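Local coordinates for protein glutamate--cysteine ligase GshA (Methylobacillus flagellatus KT, PDB 3K1T) that probably acts as a ligase of the glutamate--cysteine ligase family, joining glutamate to cysteine to form gamma-glutamylcysteine, at residues P5-T9 with A10-P14; S35-E39 with Y40-F44; I226-P230 with W231-P235. All blocks are in the same frame, centred on the assembly; numbering follows the deposited sequence.

Overall arrangement
Contacts 1 and 3 are neighbours, while contact 2 stands apart. The helix 13-23 that starts at the end of contact 1 forms one wall for the apolar side of contact 3, and contacts 1 and 3 meet directly where Pro14 CB lies 3.6 Å from Leu232 CD2, with their centres about 18 Å apart. Contact 2, at the end of the next helix, 26-40, has its centre about 33 Å from that of contact 1 and about 22 Å from that of contact 3, with nearest atoms about 21 and 12 Å away. Glycerol molecules, probably from the crystallisation liquor, lie at contacts 2 and 3. All three contacts are turns or helix ends that redirect the chain.

Contact 1. Residues P5-T9 with A10-P14; sequences PHLTT and ALTGP
Ala10 directly follows Thr9, and Ala10 CB meets the backbone of that residue, 3.7 Å from Thr9 C. The grip comes at Leu11, whose backbone N donates to Thr9 OG1 at 3.0 Å with an N-H...O angle of 150°. This side-chain-to-backbone bond, two residues along, makes an ST turn. Thr9 OG1 lies anti to the backbone N (chi1 176°), beside the carbonyl carbon, which points it at the residues that follow. The hydroxyl gives its proton to a water 3.0 Å from Thr9 OG1, and that water in turn donates to Leu11 O at 2.7 Å; the hydroxyl is thus used both as acceptor and as donor. Leu11 is also the centre of an inverse gamma turn, with a weak bond from Thr12 N to Ala10 O, and the chain here swings from strand 6-7, paired with strand 335-337, into helix 13-23. Thr12, at the N-cap position, makes no capping bond with its side chain. Thr12 CG2 instead turns back, 3.6 Å from Thr9 O and 3.8 Å from Leu7 CD1, the leucine coming at a slant. Pro14, in the first turn of the helix, packs on Leu232.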
# COMPACT_ATOMS: atom_id res chain seq x y z
N PRO A 5 15.62 16.67 -12.93
CA PRO A 5 15.56 18.14 -12.93
C PRO A 5 16.28 18.72 -11.72
O PRO A 5 16.24 18.13 -10.65
CB PRO A 5 14.05 18.43 -12.86
CG PRO A 5 13.43 17.20 -13.52
CD PRO A 5 14.27 16.08 -12.95
N HIS A 6 16.88 19.90 -11.91
CA HIS A 6 17.45 20.69 -10.81
C HIS A 6 16.94 22.11 -10.89
O HIS A 6 16.70 22.65 -11.99
CB HIS A 6 18.99 20.68 -10.90
CG HIS A 6 19.57 19.31 -10.71
ND1 HIS A 6 19.58 18.68 -9.48
CD2 HIS A 6 20.04 18.41 -11.60
CE1 HIS A 6 20.07 17.46 -9.63
NE2 HIS A 6 20.37 17.28 -10.91
N LEU A 7 16.80 22.75 -9.73
CA LEU A 7 16.48 24.17 -9.68
C LEU A 7 17.58 25.04 -10.28
O LEU A 7 18.77 24.82 -10.04
CB LEU A 7 16.22 24.61 -8.23
CG LEU A 7 14.97 24.11 -7.53
CD1 LEU A 7 15.03 24.43 -6.01
CD2 LEU A 7 13.72 24.74 -8.15
N THR A 8 17.19 26.08 -11.00
CA THR A 8 18.14 27.01 -11.59
C THR A 8 18.11 28.34 -10.82
O THR A 8 18.41 29.40 -11.36
CB THR A 8 17.79 27.26 -13.09
OG1 THR A 8 16.46 27.75 -13.19
CG2 THR A 8 17.92 26.00 -13.90
N THR A 9 17.67 28.29 -9.58
CA THR A 9 17.65 29.48 -8.76
C THR A 9 18.39 29.17 -7.46
O THR A 9 18.31 28.06 -6.95
CB THR A 9 16.20 29.92 -8.41
OG1 THR A 9 16.28 31.03 -7.54
CG2 THR A 9 15.41 28.80 -7.67
N ALA A 10 19.10 30.17 -6.95
CA ALA A 10 19.75 30.09 -5.63
C ALA A 10 18.84 30.62 -4.53
O ALA A 10 19.09 30.42 -3.36
CB ALA A 10 21.08 30.89 -5.64
N LEU A 11 17.72 31.25 -4.89
CA LEU A 11 16.79 31.75 -3.90
C LEU A 11 15.81 30.64 -3.52
O LEU A 11 14.75 30.47 -4.14
CB LEU A 11 16.10 33.01 -4.40
CG LEU A 11 15.46 33.85 -3.28
CD1 LEU A 11 15.09 35.23 -3.80
CD2 LEU A 11 14.25 33.17 -2.68
N THR A 12 16.21 29.85 -2.53
CA THR A 12 15.48 28.67 -2.06
C THR A 12 15.19 28.70 -0.57
O THR A 12 14.68 27.72 -0.01
CB THR A 12 16.27 27.37 -2.40
OG1 THR A 12 17.55 27.41 -1.76
CG2 THR A 12 16.48 27.21 -3.94
N GLY A 13 15.50 29.81 0.10
CA GLY A 13 15.31 29.91 1.57
C GLY A 13 13.92 29.47 2.03
O GLY A 13 13.78 28.68 2.98
N PRO A 14 12.85 29.98 1.36
CA PRO A 14 11.52 29.57 1.82
C PRO A 14 11.20 28.09 1.62
O PRO A 14 10.57 27.48 2.48
CB PRO A 14 10.57 30.47 1.03
CG PRO A 14 11.43 31.71 0.73
CD PRO A 14 12.80 31.14 0.45
O HOH W 1 13.50 31.42 -6.35

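Contact 2. Residues S35-E39 with Y40-F44; sequences SQWQE and YGAPF. With GOL (glycerol), chain L.
The ring of Tyr40 carries the side chain of Glu39 over one face: Glu39 CG sits 3.6 Å from the Tyr40 ring centroid, 13° off its normal, a CH-pi contact. The Glu39 carboxylate continues over the same face toward the hydroxyl end, its plane 5° from that of the ring, and Glu39 CD lies 3.5 Å from Tyr40 CE2. Glu39 CG is anti to its backbone N (chi1 174°) and the chain stays extended beyond it, which lays the side chain along the tyrosine. In one of two modelled conformers, Gly41 O lies at the edge of the Trp37 indole, near the ring plane, and Ala42 CB approaches obliquely, 4.1 Å from Trp37 CE3; His351 stacks on the same indole. Tyr40 N to Gln36 O and, in that conformer, Gly41 N to Trp37 O, both 2.9 Å, are the last helical bonds before Gly41, whose positive phi turns the chain off the helix. A glycerol settles on this helix end, its O1 3.1 Å from Trp37 O, and a second is hydrogen-bonded to Tyr40 OH. Gln36 and Tyr40 pack against helix 398-421, as does Pro43, and Phe44 leads into strand 45-52 with its ring on helix 77-91.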
# COMPACT_ATOMS: atom_id res chain seq x y z
N SER A 35 -6.41 12.01 10.98
CA SER A 35 -7.64 12.60 11.51
C SER A 35 -8.52 13.16 10.38
O SER A 35 -9.74 12.99 10.42
CB SER A 35 -7.35 13.70 12.53
OG SER A 35 -6.62 13.13 13.58
N GLN A 36 -7.90 13.81 9.39
CA GLN A 36 -8.68 14.38 8.28
C GLN A 36 -9.38 13.33 7.43
O GLN A 36 -10.58 13.47 7.10
CB GLN A 36 -7.84 15.31 7.39
CG GLN A 36 -7.10 16.43 8.17
CD GLN A 36 -8.00 17.21 9.06
OE1 GLN A 36 -9.00 17.75 8.61
NE2 GLN A 36 -7.67 17.26 10.35
N TRP A 37 -8.68 12.25 7.10
CA TRP A 37 -9.26 11.21 6.26
C TRP A 37 -10.39 10.46 7.01
O TRP A 37 -11.34 10.04 6.36
CB TRP A 37 -8.22 10.19 5.77
CG TRP A 37 -6.98 10.80 5.11
CD1 TRP A 37 -5.68 10.56 5.44
CD2 TRP A 37 -6.96 11.73 4.04
NE1 TRP A 37 -4.86 11.32 4.66
CE2 TRP A 37 -5.61 12.05 3.79
CE3 TRP A 37 -7.95 12.38 3.30
CZ2 TRP A 37 -5.23 12.95 2.81
CZ3 TRP A 37 -7.55 13.25 2.28
CH2 TRP A 37 -6.21 13.54 2.07
N GLN A 38 -10.31 10.36 8.34
CA GLN A 38 -11.40 9.74 9.12
C GLN A 38 -12.69 10.55 8.98
O GLN A 38 -13.78 9.99 8.95
CB GLN A 38 -11.07 9.64 10.62
CG GLN A 38 -9.98 8.65 10.96
CD GLN A 38 -9.63 8.59 12.46
OE1 GLN A 38 -8.45 8.74 12.85
NE2 GLN A 38 -10.64 8.34 13.28
N GLU A 39 -12.55 11.87 8.91
CA GLU A 39 -13.70 12.75 8.74
C GLU A 39 -14.21 12.83 7.30
O GLU A 39 -15.42 12.81 7.08
CB GLU A 39 -13.36 14.15 9.25
CG GLU A 39 -14.44 15.16 8.97
CD GLU A 39 -14.35 16.43 9.81
OE1 GLU A 39 -13.33 16.65 10.50
OE2 GLU A 39 -15.33 17.22 9.75
N TYR A 40 -13.30 12.89 6.31
CA TYR A 40 -13.67 13.19 4.93
C TYR A 40 -13.59 12.12 3.82
O TYR A 40 -14.24 12.27 2.78
CB TYR A 40 -12.91 14.43 4.47
CG TYR A 40 -13.29 15.68 5.22
CD1 TYR A 40 -14.53 16.31 5.03
CD2 TYR A 40 -12.41 16.25 6.13
CE1 TYR A 40 -14.86 17.47 5.71
CE2 TYR A 40 -12.73 17.37 6.82
CZ TYR A 40 -13.95 17.99 6.60
OH TYR A 40 -14.20 19.13 7.32
N GLY A 41 -12.87 11.05 4.10
CA GLY A 41 -12.54 10.05 3.10
C GLY A 41 -11.55 10.73 2.19
O GLY A 41 -11.01 11.79 2.54
N ALA A 42 -11.36 10.10 1.03
CA ALA A 42 -10.51 10.56 -0.05
C ALA A 42 -11.10 10.00 -1.35
O ALA A 42 -11.80 8.96 -1.36
CB ALA A 42 -9.04 10.07 0.10
N PRO A 43 -10.81 10.65 -2.48
CA PRO A 43 -11.29 10.13 -3.76
C PRO A 43 -10.61 8.79 -4.09
O PRO A 43 -9.56 8.46 -3.52
CB PRO A 43 -10.80 11.18 -4.80
CG PRO A 43 -10.36 12.33 -4.02
CD PRO A 43 -10.00 11.87 -2.67
N PHE A 44 -11.18 8.08 -5.06
CA PHE A 44 -10.62 6.82 -5.55
C PHE A 44 -9.19 7.05 -6.08
O PHE A 44 -8.26 6.27 -5.79
CB PHE A 44 -11.54 6.22 -6.66
CG PHE A 44 -11.13 4.85 -7.10
CD1 PHE A 44 -11.65 3.73 -6.46
CD2 PHE A 44 -10.24 4.67 -8.15
CE1 PHE A 44 -11.26 2.46 -6.81
CE2 PHE A 44 -9.85 3.39 -8.53
CZ PHE A 44 -10.36 2.28 -7.85
C1 GOL L . -14.30 8.75 5.73
O1 GOL L . -13.61 7.87 6.58
C2 GOL L . -15.80 8.50 5.71
O2 GOL L . -16.41 9.19 6.79
C3 GOL L . -16.40 8.91 4.36
O3 GOL L . -16.60 10.31 4.26

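Contact 3. Residues I226-P230 with W231-P235; sequences IDIDP and WLLNP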
# COMPACT_ATOMS: atom_id res chain seq x y z
N ILE A 226 2.29 23.53 11.64
CA ILE A 226 3.74 23.39 11.45
C ILE A 226 4.47 24.74 11.59
O ILE A 226 5.67 24.78 11.44
CB ILE A 226 4.12 22.69 10.11
CG1 ILE A 226 3.72 23.55 8.90
CG2 ILE A 226 3.46 21.28 10.01
CD1 ILE A 226 4.36 23.15 7.56
N ASP A 227 3.74 25.81 11.88
CA ASP A 227 4.27 27.17 12.02
C ASP A 227 5.01 27.69 10.78
O ASP A 227 6.21 28.01 10.82
CB ASP A 227 5.17 27.30 13.26
CG ASP A 227 5.50 28.76 13.61
OD1 ASP A 227 4.68 29.65 13.33
OD2 ASP A 227 6.57 29.01 14.20
N ILE A 228 4.29 27.78 9.66
CA ILE A 228 4.84 28.28 8.40
C ILE A 228 3.93 29.42 7.88
O ILE A 228 2.72 29.44 8.19
CB ILE A 228 4.97 27.14 7.37
CG1 ILE A 228 5.87 27.49 6.18
CG2 ILE A 228 3.58 26.75 6.80
CD1 ILE A 228 7.35 27.32 6.40
N ASP A 229 4.51 30.38 7.14
CA ASP A 229 3.74 31.39 6.41
C ASP A 229 2.83 30.65 5.40
O ASP A 229 3.34 29.98 4.53
CB ASP A 229 4.73 32.33 5.66
CG ASP A 229 4.04 33.43 4.87
OD1 ASP A 229 2.80 33.45 4.79
OD2 ASP A 229 4.75 34.32 4.31
N PRO A 230 1.49 30.76 5.51
CA PRO A 230 0.62 30.04 4.57
C PRO A 230 0.85 30.39 3.11
O PRO A 230 0.53 29.58 2.24
CB PRO A 230 -0.79 30.45 5.01
CG PRO A 230 -0.61 31.71 5.77
CD PRO A 230 0.69 31.56 6.46
N TRP A 231 1.38 31.59 2.84
CA TRP A 231 1.67 32.04 1.48
C TRP A 231 2.70 31.15 0.79
O TRP A 231 2.67 31.00 -0.43
CB TRP A 231 2.09 33.52 1.44
CG TRP A 231 2.32 34.03 0.03
CD1 TRP A 231 1.35 34.43 -0.85
CD2 TRP A 231 3.56 34.18 -0.66
NE1 TRP A 231 1.90 34.83 -2.02
CE2 TRP A 231 3.26 34.67 -1.96
CE3 TRP A 231 4.90 33.92 -0.32
CZ2 TRP A 231 4.24 34.90 -2.92
CZ3 TRP A 231 5.88 34.14 -1.28
CH2 TRP A 231 5.56 34.65 -2.55
N LEU A 232 3.55 30.47 1.56
CA LEU A 232 4.55 29.57 0.96
C LEU A 232 3.91 28.34 0.29
O LEU A 232 4.56 27.68 -0.52
CB LEU A 232 5.59 29.14 2.00
CG LEU A 232 6.44 30.30 2.56
CD1 LEU A 232 7.52 29.70 3.56
CD2 LEU A 232 7.04 31.21 1.50
N LEU A 233 2.65 28.05 0.64
CA LEU A 233 1.93 26.89 0.14
C LEU A 233 0.73 27.25 -0.74
O LEU A 233 0.07 26.36 -1.27
CB LEU A 233 1.38 26.11 1.34
CG LEU A 233 2.33 25.46 2.32
CD1 LEU A 233 1.58 24.98 3.56
CD2 LEU A 233 3.03 24.30 1.60
N ASN A 234 0.38 28.53 -0.86
CA ASN A 234 -0.94 28.90 -1.38
C ASN A 234 -0.91 30.18 -2.22
O ASN A 234 -0.58 31.23 -1.71
CB ASN A 234 -1.89 29.06 -0.18
CG ASN A 234 -3.35 29.15 -0.60
OD1 ASN A 234 -3.70 28.97 -1.78
ND2 ASN A 234 -4.20 29.45 0.36
N PRO A 235 -1.29 30.09 -3.51
CA PRO A 235 -1.35 31.35 -4.28
C PRO A 235 -2.54 32.22 -3.84
O PRO A 235 -3.62 31.69 -3.54
CB PRO A 235 -1.55 30.88 -5.74
CG PRO A 235 -1.27 29.39 -5.73
CD PRO A 235 -1.67 28.93 -4.34
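Ile228 and Leu232 cross at about a right angle, with Ile228 CD1 3.7 Å from Leu232 CD1, just beyond the Schellman motif at Asp227 that ends helix 210-226. This is the close-packed side of the turn. Leu233 joins it, Leu233 CD1 lying 4.2 Å from Ile228 CG2, and Thr17, Pro14 and Leu18 of helix 13-23 pack on Ile228, Leu232 and Leu233 respectively. Asp227 and Pro230 mark the looser side and are largely exposed, although the Pro230 ring also rests on Val219 and Ala223 of the helix just ended. Asp229 forms an Asx turn at the start of a short 3-10 turn. Asp229 CG lies anti to the backbone N (chi1 -180°), which brings Asp229 OD1 to 3.0 Å from Trp231 N; the N-H meets the oxygen from above the carboxylate plane, 58° out of it. The other oxygen, OD2, forms a salt bridge with Lys268 and a hydrogen bond with Tyr272 OH, so one carboxylate ties the turn to helix 251-272. With an alanine at this position, Trp231 N would probably be left without its side-chain acceptor and Lys268 without this counter-charge. Two backbone bonds close the 3-10 turn, Leu232 N to Asp229 O at 3.0 Å and Leu233 N to Pro230 O at 3.1 Å, and Asn234 CB rests 3.5 Å from Pro230 O.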